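Local coordinates for protein thioesterase (PDB 6VAP) that probably hydrolyses acyl groups from the carrier domains of the borrelidin polyketide synthase, as a stand-alone type II thioesterase of the alpha/beta-hydrolase class, at residues G96-A101 with G230-L235; I28-A33 with L54-P59; A128-R133 with W215-D220; V92-H97 with E119-S124. One frame throughout, in Å; residues are numbered along the deposited sequence.

Contacts 2 and 4 lie in the buried core and are both parallel strand pairs of one sheet, with strand 26-30 beside strand 92-97; ladder bonds and apolar side chains do most of the work there. Contact 1 shares Gly96 and His97 with contact 4 and sits where strand 92-97 ends. It is only partly buried, and its chemistry shifts to histidine rings and a serine hydroxyl around the presumed active site. Contact 3 lies farthest from the centre of the chain and joins two loops by CH-pi packing and a serine-histidine hydrogen bond, still largely buried. Trp215 of contact 3 reaches inward, touching Val123 of contact 4 and Ala101 of contact 1.

Contact 1 of 4, residues G96-A101 with G230-L235; sequences GHSMGA and GGHFYL
His97 points its imidazole at the loop 230-235, and nearly every ring atom finds something there. CB leaves the end of strand 92-97 with CG anti to the backbone N (chi1 -179°), which carries the ring out toward the loop. His97 CG lies 3.9 Å from Leu235 CD1, and His97 ND1 has the same methyl beside it, although its hydrogen bond goes to Ser124 OG. Leu235 CD2 covers one face of the ring in a CH-pi contact, 3.9 Å from the centroid. His97 CD2 and NE2 form the edge turned to the face of Phe233, an edge-to-face pair with planes at 67° and His97 NE2 3.7 Å from Phe233 CE2. CE1, at the tip, meets the carbonyl of His232 in the ring plane, with His97 CE1 2.9 Å from His232 O. The next residue, Ser98, stands at a strand-to-helix turn that fits the Gly-X-Ser-X-Gly nucleophile elbow, its phi positive at 56°. Its side chain directs OG at the edge of the His232 ring, where Ser98 OG and His232 NE2 share a hydrogen bond of 2.6 Å. On the far side of that ring, His232 ND1 bonds Asp204 OD2, a layout consistent with the Ser-His-Asp triad of alpha/beta-hydrolase thioesterases. A type I turn from Gly231 to Tyr234, closed by Tyr234 N bonding Gly231 O, shapes the loop that carries His232.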
# COMPACT_ATOMS: atom_id res chain seq x y z
N GLY A 96 0.96 -2.91 -0.21
CA GLY A 96 1.10 -1.47 -0.41
C GLY A 96 2.32 -1.13 -1.23
O GLY A 96 3.39 -1.71 -1.01
N HIS A 97 2.21 -0.18 -2.15
CA HIS A 97 3.34 0.33 -2.90
C HIS A 97 3.67 1.74 -2.41
O HIS A 97 2.78 2.57 -2.26
CB HIS A 97 3.01 0.33 -4.38
CG HIS A 97 4.13 0.81 -5.24
ND1 HIS A 97 5.35 0.18 -5.31
CD2 HIS A 97 4.21 1.89 -6.06
CE1 HIS A 97 6.13 0.84 -6.15
NE2 HIS A 97 5.47 1.88 -6.61
N SER A 98 4.95 1.98 -2.16
CA SER A 98 5.48 3.29 -1.78
C SER A 98 4.75 3.77 -0.55
O SER A 98 4.75 3.09 0.47
CB SER A 98 5.41 4.27 -2.94
OG SER A 98 6.32 5.35 -2.75
N MET A 99 4.10 4.92 -0.61
CA MET A 99 3.37 5.39 0.56
C MET A 99 2.35 4.36 1.03
O MET A 99 2.15 4.17 2.24
CB MET A 99 2.69 6.72 0.26
CG MET A 99 1.97 7.34 1.44
SD MET A 99 0.16 7.20 1.36
CE MET A 99 -0.17 8.26 -0.00
N GLY A 100 1.70 3.67 0.09
CA GLY A 100 0.78 2.60 0.46
C GLY A 100 1.42 1.54 1.34
O GLY A 100 0.71 0.87 2.11
N ALA A 101 2.73 1.33 1.21
CA ALA A 101 3.40 0.32 2.05
C ALA A 101 3.41 0.75 3.52
O ALA A 101 3.21 -0.07 4.43
CB ALA A 101 4.83 0.08 1.54
N GLY A 230 14.87 -2.42 -11.86
CA GLY A 230 14.11 -1.23 -12.14
C GLY A 230 14.15 -0.29 -10.94
O GLY A 230 14.87 -0.51 -9.95
N GLY A 231 13.37 0.78 -11.07
CA GLY A 231 13.33 1.84 -10.09
C GLY A 231 12.08 1.81 -9.26
O GLY A 231 11.55 0.73 -9.01
N HIS A 232 11.61 2.98 -8.83
CA HIS A 232 10.54 3.08 -7.84
C HIS A 232 9.25 2.43 -8.33
O HIS A 232 8.46 1.96 -7.52
CB HIS A 232 10.26 4.55 -7.52
CG HIS A 232 9.50 4.75 -6.25
ND1 HIS A 232 10.03 4.46 -5.00
CD2 HIS A 232 8.25 5.21 -6.03
CE1 HIS A 232 9.14 4.76 -4.07
NE2 HIS A 232 8.05 5.21 -4.67
N PHE A 233 9.00 2.45 -9.64
CA PHE A 233 7.86 1.76 -10.24
C PHE A 233 8.28 0.55 -11.08
O PHE A 233 7.73 0.28 -12.17
CB PHE A 233 7.05 2.75 -11.05
CG PHE A 233 6.19 3.64 -10.16
CD1 PHE A 233 6.73 4.76 -9.56
CD2 PHE A 233 4.87 3.34 -9.92
CE1 PHE A 233 5.94 5.58 -8.75
CE2 PHE A 233 4.07 4.14 -9.12
CZ PHE A 233 4.62 5.28 -8.54
N TYR A 234 9.29 -0.17 -10.57
CA TYR A 234 9.63 -1.48 -11.12
C TYR A 234 8.39 -2.35 -11.34
O TYR A 234 8.34 -3.15 -12.27
CB TYR A 234 10.61 -2.20 -10.19
CG TYR A 234 9.87 -2.73 -8.98
CD1 TYR A 234 9.54 -1.90 -7.93
CD2 TYR A 234 9.46 -4.06 -8.92
CE1 TYR A 234 8.82 -2.39 -6.83
CE2 TYR A 234 8.73 -4.54 -7.85
CZ TYR A 234 8.41 -3.70 -6.82
OH TYR A 234 7.71 -4.18 -5.78
N LEU A 235 7.39 -2.24 -10.49
CA LEU A 235 6.33 -3.23 -10.49
C LEU A 235 5.49 -3.20 -11.75
O LEU A 235 4.78 -4.17 -12.05
CB LEU A 235 5.44 -3.01 -9.24
CG LEU A 235 4.42 -1.87 -9.27
CD1 LEU A 235 3.59 -1.94 -7.95
CD2 LEU A 235 5.05 -0.52 -9.36

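Contact 2 of 4, residues I28-A33 with L54-P59; sequences ICLPHA and LAVQYP
Ile28 pairs with Leu54 and Cys29 with Ala55 in a parallel ladder, the axes of strands 28-30 and 54-56 running 4.7 Å apart at 26°. Two backbone bonds hold it, Cys29 N to Leu54 O at 2.7 Å and Val56 N to Cys29 O at 3.1 Å, so Cys29 grips the neighbouring strand through both its N-H and its carbonyl. Beyond the ladder the chains diverge and side chains take over. Val56 CG2 packs against two partners, 3.6 Å from Leu30 CD1 and 4.0 Å from Ile28 CG2. Past the strand ends, Tyr58 reaches back across the gap, with CG anti to its carbonyl carbon (chi1 -47°). Its hydroxyl donates to Pro31 O at 2.6 Å; the acceptor is approached in the carbonyl plane on a lone pair, with a C=O...OH angle of 130°. The same oxygen lies at the edge of the Tyr58 ring, close to the ring plane. The proline ring lies alongside the phenol, the two side chains pointing opposite ways, with Pro31 CD 3.6 Å from Tyr58 CZ, while Pro31 CG rests 3.3 Å from Val56 O. The pair belongs to the beta-alpha-beta unit of strand 26-30, helix 41-47 and strand 52-56. Ile28, Leu54, Val56 and Tyr58 touch helix 73-87, Leu30 and Tyr58 also meet helix 99-113, and strand 92-97 bonds the other edge of strand 26-30.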
# COMPACT_ATOMS: atom_id res chain seq x y z
N ILE A 28 -5.96 -6.70 0.52
CA ILE A 28 -6.25 -5.28 0.63
C ILE A 28 -5.08 -4.54 0.05
O ILE A 28 -3.96 -4.73 0.52
CB ILE A 28 -6.48 -4.87 2.09
CG1 ILE A 28 -7.60 -5.74 2.72
CG2 ILE A 28 -6.86 -3.38 2.19
CD1 ILE A 28 -7.49 -5.81 4.21
N CYS A 29 -5.32 -3.70 -0.95
CA CYS A 29 -4.27 -3.04 -1.73
C CYS A 29 -4.30 -1.54 -1.51
O CYS A 29 -5.34 -0.91 -1.73
CB CYS A 29 -4.48 -3.35 -3.23
SG CYS A 29 -4.32 -5.11 -3.56
N LEU A 30 -3.16 -0.98 -1.13
CA LEU A 30 -3.01 0.41 -0.78
C LEU A 30 -2.22 1.10 -1.87
O LEU A 30 -1.04 0.77 -2.09
CB LEU A 30 -2.30 0.55 0.57
CG LEU A 30 -3.07 0.12 1.85
CD1 LEU A 30 -4.46 0.63 1.90
CD2 LEU A 30 -3.08 -1.45 1.93
N PRO A 31 -2.80 2.06 -2.57
CA PRO A 31 -2.05 2.75 -3.62
C PRO A 31 -0.96 3.65 -3.07
O PRO A 31 -1.00 4.09 -1.92
CB PRO A 31 -3.12 3.58 -4.31
CG PRO A 31 -4.39 2.93 -3.99
CD PRO A 31 -4.23 2.38 -2.62
N HIS A 32 -0.01 3.96 -3.96
CA HIS A 32 1.04 4.94 -3.68
C HIS A 32 0.50 6.36 -3.63
O HIS A 32 -0.67 6.62 -3.93
CB HIS A 32 2.12 4.89 -4.76
CG HIS A 32 1.56 4.92 -6.15
ND1 HIS A 32 0.87 3.86 -6.72
CD2 HIS A 32 1.50 5.93 -7.05
CE1 HIS A 32 0.48 4.21 -7.94
NE2 HIS A 32 0.82 5.47 -8.14
N ALA A 33 1.37 7.32 -3.30
CA ALA A 33 1.00 8.73 -3.35
C ALA A 33 0.60 9.14 -4.76
O ALA A 33 1.26 8.80 -5.74
CB ALA A 33 2.17 9.60 -2.88
N LEU A 54 -9.30 -6.13 -2.77
CA LEU A 54 -9.96 -4.92 -2.30
C LEU A 54 -8.97 -3.78 -2.49
O LEU A 54 -7.87 -3.80 -1.93
CB LEU A 54 -10.37 -5.03 -0.84
CG LEU A 54 -11.34 -6.17 -0.53
CD1 LEU A 54 -11.69 -6.15 0.96
CD2 LEU A 54 -12.61 -6.04 -1.36
N ALA A 55 -9.38 -2.76 -3.25
CA ALA A 55 -8.50 -1.65 -3.58
C ALA A 55 -9.03 -0.41 -2.87
O ALA A 55 -10.23 -0.11 -2.91
CB ALA A 55 -8.42 -1.46 -5.09
N VAL A 56 -8.14 0.31 -2.21
CA VAL A 56 -8.55 1.44 -1.39
C VAL A 56 -8.49 2.72 -2.21
O VAL A 56 -7.50 3.00 -2.88
CB VAL A 56 -7.67 1.53 -0.13
CG1 VAL A 56 -8.06 2.69 0.74
CG2 VAL A 56 -7.77 0.20 0.66
N GLN A 57 -9.54 3.50 -2.12
CA GLN A 57 -9.62 4.82 -2.73
C GLN A 57 -9.50 5.86 -1.63
O GLN A 57 -10.43 6.04 -0.85
CB GLN A 57 -10.96 4.97 -3.46
CG GLN A 57 -11.13 6.29 -4.19
CD GLN A 57 -10.55 6.25 -5.60
OE1 GLN A 57 -9.40 5.94 -5.78
NE2 GLN A 57 -11.33 6.62 -6.59
N TYR A 58 -8.41 6.60 -1.62
CA TYR A 58 -8.25 7.66 -0.63
C TYR A 58 -9.10 8.88 -1.00
O TYR A 58 -9.40 9.11 -2.17
CB TYR A 58 -6.80 8.08 -0.50
CG TYR A 58 -5.79 6.96 -0.40
CD1 TYR A 58 -5.97 5.91 0.48
CD2 TYR A 58 -4.64 6.98 -1.19
CE1 TYR A 58 -5.03 4.90 0.58
CE2 TYR A 58 -3.70 6.02 -1.07
CZ TYR A 58 -3.89 4.96 -0.19
OH TYR A 58 -2.90 3.98 -0.13
N PRO A 59 -9.51 9.67 -0.01
CA PRO A 59 -10.23 10.91 -0.32
C PRO A 59 -9.41 11.81 -1.23
O PRO A 59 -8.18 11.84 -1.17
CB PRO A 59 -10.43 11.56 1.05
CG PRO A 59 -10.35 10.42 2.04
CD PRO A 59 -9.34 9.45 1.43

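Contact 3 of 4, residues A128-R133 with W215-D220; sequences APSRQR and WSEHTD
Trp215 and His218 each hold CG anti to the carbonyl carbon (chi1 -82° and -68°), and these torsions present both rings to Ala128, Pro129 and Ser130. In this alpha/beta-hydrolase fold the contact ties the loop after strand 120-124 to the loop before strand 223-228. Ala128 and Pro129 lie over the same face of the indole: Ala128 CA sits above the five-membered ring, 3.6 Å from its centroid, and Pro129 CD above the six-membered ring at 3.4 Å. Both are CH-pi contacts, with the proline crossing Trp215 at about a right angle. The indole nitrogen, NE1, bonds Arg126 O, which fixes the rotation of the ring under its two partners. Pro129 CD also faces His218, 3.9 Å from that ring's centroid, so one carbon is wedged against two aromatic faces. Tyr186 meets His218 edge-to-face. Ser130 reaches the imidazole from its edge, near the ring plane, where Ser130 OG and His218 NE2 share a hydrogen bond of 2.9 Å. A water donates to Glu217 OE1 at 2.8 Å; its approach to Ser130 OG is too short to be trusted.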
# COMPACT_ATOMS: atom_id res chain seq x y z
N ALA A 128 11.80 0.72 5.42
CA ALA A 128 11.18 0.31 6.68
C ALA A 128 10.65 1.51 7.47
O ALA A 128 11.23 2.59 7.42
CB ALA A 128 12.19 -0.47 7.50
N PRO A 129 9.57 1.34 8.22
CA PRO A 129 9.07 2.47 9.01
C PRO A 129 10.11 3.05 9.95
O PRO A 129 10.15 4.27 10.15
CB PRO A 129 7.90 1.87 9.80
CG PRO A 129 7.43 0.72 8.95
CD PRO A 129 8.66 0.18 8.25
N SER A 130 10.99 2.20 10.51
CA SER A 130 12.10 2.66 11.33
C SER A 130 13.22 3.32 10.53
O SER A 130 14.17 3.85 11.13
CB SER A 130 12.65 1.47 12.12
OG SER A 130 13.26 0.49 11.26
N ARG A 131 13.15 3.30 9.21
CA ARG A 131 14.16 3.96 8.38
C ARG A 131 13.55 5.05 7.50
O ARG A 131 14.17 5.46 6.51
CB ARG A 131 14.90 2.92 7.54
CG ARG A 131 15.78 1.97 8.33
CD ARG A 131 16.85 2.71 9.12
NE ARG A 131 17.53 3.72 8.32
CZ ARG A 131 18.62 3.51 7.59
NH1 ARG A 131 19.18 2.31 7.57
NH2 ARG A 131 19.14 4.51 6.88
N GLN A 132 12.38 5.54 7.86
CA GLN A 132 11.78 6.69 7.19
C GLN A 132 12.81 7.81 7.01
O GLN A 132 13.45 8.24 7.97
CB GLN A 132 10.58 7.21 8.02
CG GLN A 132 10.06 8.56 7.66
CD GLN A 132 9.21 8.52 6.40
OE1 GLN A 132 8.87 7.44 5.93
NE2 GLN A 132 8.86 9.68 5.87
N ARG A 133 12.90 8.32 5.78
CA ARG A 133 13.79 9.43 5.47
C ARG A 133 13.16 10.74 5.92
O ARG A 133 12.07 11.10 5.47
CB ARG A 133 14.08 9.48 3.97
CG ARG A 133 14.76 8.25 3.42
CD ARG A 133 15.42 8.53 2.08
NE ARG A 133 16.06 7.33 1.53
CZ ARG A 133 16.58 7.26 0.33
NH1 ARG A 133 16.58 8.32 -0.46
NH2 ARG A 133 17.08 6.12 -0.06
N TRP A 215 12.88 -3.84 6.92
CA TRP A 215 11.53 -4.31 7.21
C TRP A 215 11.57 -5.58 8.05
O TRP A 215 10.62 -5.85 8.79
CB TRP A 215 10.76 -4.56 5.93
CG TRP A 215 10.14 -3.34 5.32
CD1 TRP A 215 10.65 -2.59 4.25
CD2 TRP A 215 8.88 -2.74 5.63
NE1 TRP A 215 9.79 -1.58 3.90
CE2 TRP A 215 8.71 -1.63 4.75
CE3 TRP A 215 7.92 -2.97 6.62
CZ2 TRP A 215 7.58 -0.80 4.81
CZ3 TRP A 215 6.82 -2.18 6.65
CH2 TRP A 215 6.64 -1.10 5.77
N SER A 216 12.64 -6.36 7.96
CA SER A 216 12.76 -7.57 8.76
C SER A 216 12.72 -7.28 10.26
O SER A 216 12.43 -8.19 11.05
CB SER A 216 14.09 -8.27 8.43
OG SER A 216 15.21 -7.55 8.92
N GLU A 217 13.03 -6.05 10.67
CA GLU A 217 13.08 -5.70 12.08
C GLU A 217 11.72 -5.37 12.66
O GLU A 217 11.64 -5.05 13.85
CB GLU A 217 14.04 -4.52 12.27
CG GLU A 217 15.51 -4.85 11.99
CD GLU A 217 16.35 -3.61 11.74
OE1 GLU A 217 15.99 -2.54 12.26
OE2 GLU A 217 17.36 -3.70 11.01
N HIS A 218 10.66 -5.45 11.85
CA HIS A 218 9.33 -5.06 12.28
C HIS A 218 8.36 -6.22 12.41
O HIS A 218 7.17 -6.01 12.68
CB HIS A 218 8.76 -4.04 11.31
CG HIS A 218 9.47 -2.72 11.35
ND1 HIS A 218 9.06 -1.69 12.17
CD2 HIS A 218 10.58 -2.26 10.72
CE1 HIS A 218 9.86 -0.65 12.00
NE2 HIS A 218 10.80 -0.98 11.14
N THR A 219 8.83 -7.45 12.27
CA THR A 219 8.00 -8.61 12.49
C THR A 219 8.85 -9.71 13.10
O THR A 219 10.03 -9.84 12.75
CB THR A 219 7.36 -9.12 11.20
OG1 THR A 219 6.48 -10.21 11.51
CG2 THR A 219 8.41 -9.66 10.24
N ASP A 220 8.25 -10.50 13.99
CA ASP A 220 8.84 -11.73 14.49
C ASP A 220 8.57 -12.93 13.59
O ASP A 220 9.14 -14.00 13.79
CB ASP A 220 8.32 -12.03 15.90
CG ASP A 220 8.98 -11.16 16.95
OD1 ASP A 220 10.24 -11.11 16.98
OD2 ASP A 220 8.26 -10.53 17.76
O HOH W 1 15.65 0.09 11.49

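Contact 4 of 4, residues V92-H97 with E119-S124; sequences VALFGH and EALLVS
His97 and Phe95 present their rings on the same face of the sheet as Leu122 and Ser124. Ser124 OG comes to the edge of the imidazole, near its plane, and shares a 2.6 Å hydrogen bond with His97 ND1. The serine holds OG anti to its backbone N (chi1 158°), which places the hydroxyl beside the ring, and it also bonds Tyr234 OH. Two partners thus hold this buried hydroxyl, and the bond to ND1 would limit rotation of the imidazole. Phe95 is met obliquely: Phe95 CD2 is 3.6 Å from Leu122 CB, and Phe95 CZ lies 4.1 Å from Ser124 CB. Helix 239-250 packs against this face, with Ile242 and Ile246 touching Phe95. The strands are parallel neighbours, only 8° apart in direction, in the beta-alpha-beta unit of strand 92-97, helix 99-113 and strand 120-124, the part of an alpha/beta-hydrolase sheet that leads into the probable nucleophile elbow. Leu94 and Gly96 each give an N-H and a carbonyl to the ladder. Leu122 N to Leu94 O is 2.8 Å and close to straight, 172° at the hydrogen, and Gly96 N to Leu122 O is 3.0 Å. On the other face Leu94 CB packs 4.0 Å from Leu121 CD1, with Ala108 and Phe111 of helix 99-113 against Leu94. At the start of the pair Glu119 N bonds Val92 O at 2.8 Å, and a water accepts from Val92 N while donating to Glu119 OE2, although the glutamate is poorly ordered.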
# COMPACT_ATOMS: atom_id res chain seq x y z
N VAL A 92 -6.52 -12.88 5.35
CA VAL A 92 -6.40 -11.56 4.75
C VAL A 92 -4.93 -11.16 4.66
O VAL A 92 -4.15 -11.40 5.59
CB VAL A 92 -7.21 -10.51 5.54
CG1 VAL A 92 -6.73 -10.45 6.99
CG2 VAL A 92 -7.13 -9.14 4.90
N ALA A 93 -4.56 -10.55 3.54
CA ALA A 93 -3.22 -10.04 3.34
C ALA A 93 -3.31 -8.60 2.87
O ALA A 93 -4.33 -8.16 2.31
CB ALA A 93 -2.44 -10.88 2.32
N LEU A 94 -2.23 -7.85 3.11
CA LEU A 94 -2.14 -6.45 2.71
C LEU A 94 -0.99 -6.25 1.72
O LEU A 94 0.08 -6.84 1.88
CB LEU A 94 -1.93 -5.56 3.91
CG LEU A 94 -2.73 -5.91 5.19
CD1 LEU A 94 -2.33 -5.04 6.32
CD2 LEU A 94 -4.22 -5.81 4.91
N PHE A 95 -1.22 -5.40 0.72
CA PHE A 95 -0.20 -5.03 -0.26
C PHE A 95 -0.21 -3.52 -0.39
O PHE A 95 -1.25 -2.91 -0.65
CB PHE A 95 -0.45 -5.69 -1.62
CG PHE A 95 0.56 -5.32 -2.65
CD1 PHE A 95 0.44 -4.17 -3.37
CD2 PHE A 95 1.63 -6.18 -2.92
CE1 PHE A 95 1.43 -3.83 -4.33
CE2 PHE A 95 2.57 -5.86 -3.85
CZ PHE A 95 2.48 -4.65 -4.54
N GLY A 96 0.96 -2.91 -0.21
CA GLY A 96 1.10 -1.47 -0.41
C GLY A 96 2.32 -1.13 -1.23
O GLY A 96 3.39 -1.71 -1.01
N HIS A 97 2.21 -0.18 -2.15
CA HIS A 97 3.34 0.33 -2.90
C HIS A 97 3.67 1.74 -2.41
O HIS A 97 2.78 2.57 -2.26
CB HIS A 97 3.01 0.33 -4.38
CG HIS A 97 4.13 0.81 -5.24
ND1 HIS A 97 5.35 0.18 -5.31
CD2 HIS A 97 4.21 1.89 -6.06
CE1 HIS A 97 6.13 0.84 -6.15
NE2 HIS A 97 5.47 1.88 -6.61
N GLU A 119 -2.17 -12.96 6.89
CA GLU A 119 -1.40 -13.97 6.18
C GLU A 119 -0.05 -13.42 5.73
O GLU A 119 0.97 -14.12 5.80
CB GLU A 119 -2.20 -14.47 4.97
CG GLU A 119 -3.54 -15.06 5.33
CD GLU A 119 -3.44 -16.17 6.37
OE1 GLU A 119 -2.61 -17.09 6.17
OE2 GLU A 119 -4.19 -16.12 7.37
N ALA A 120 -0.04 -12.20 5.22
CA ALA A 120 1.21 -11.58 4.84
C ALA A 120 1.02 -10.07 4.80
O ALA A 120 -0.10 -9.58 4.60
CB ALA A 120 1.69 -12.10 3.48
N LEU A 121 2.14 -9.35 5.01
CA LEU A 121 2.23 -7.92 4.71
C LEU A 121 3.24 -7.79 3.58
O LEU A 121 4.43 -8.09 3.76
CB LEU A 121 2.65 -7.14 5.95
CG LEU A 121 3.01 -5.70 5.68
CD1 LEU A 121 1.82 -4.96 5.03
CD2 LEU A 121 3.49 -5.00 6.95
N LEU A 122 2.78 -7.40 2.37
CA LEU A 122 3.64 -7.19 1.20
C LEU A 122 3.86 -5.69 1.04
O LEU A 122 2.90 -4.90 0.97
CB LEU A 122 3.03 -7.79 -0.06
CG LEU A 122 2.93 -9.31 -0.02
CD1 LEU A 122 1.47 -9.78 -0.04
CD2 LEU A 122 3.67 -9.89 -1.20
N VAL A 123 5.12 -5.27 1.04
CA VAL A 123 5.48 -3.86 1.01
C VAL A 123 6.47 -3.63 -0.12
O VAL A 123 7.48 -4.33 -0.23
CB VAL A 123 6.08 -3.40 2.34
CG1 VAL A 123 4.95 -3.25 3.39
CG2 VAL A 123 7.07 -4.40 2.81
N SER A 124 6.16 -2.69 -0.98
CA SER A 124 6.90 -2.48 -2.22
C SER A 124 7.44 -1.06 -2.21
O SER A 124 6.69 -0.13 -1.95
CB SER A 124 5.95 -2.67 -3.42
OG SER A 124 6.45 -2.02 -4.56
O HOH W 2 -5.64 -13.58 7.98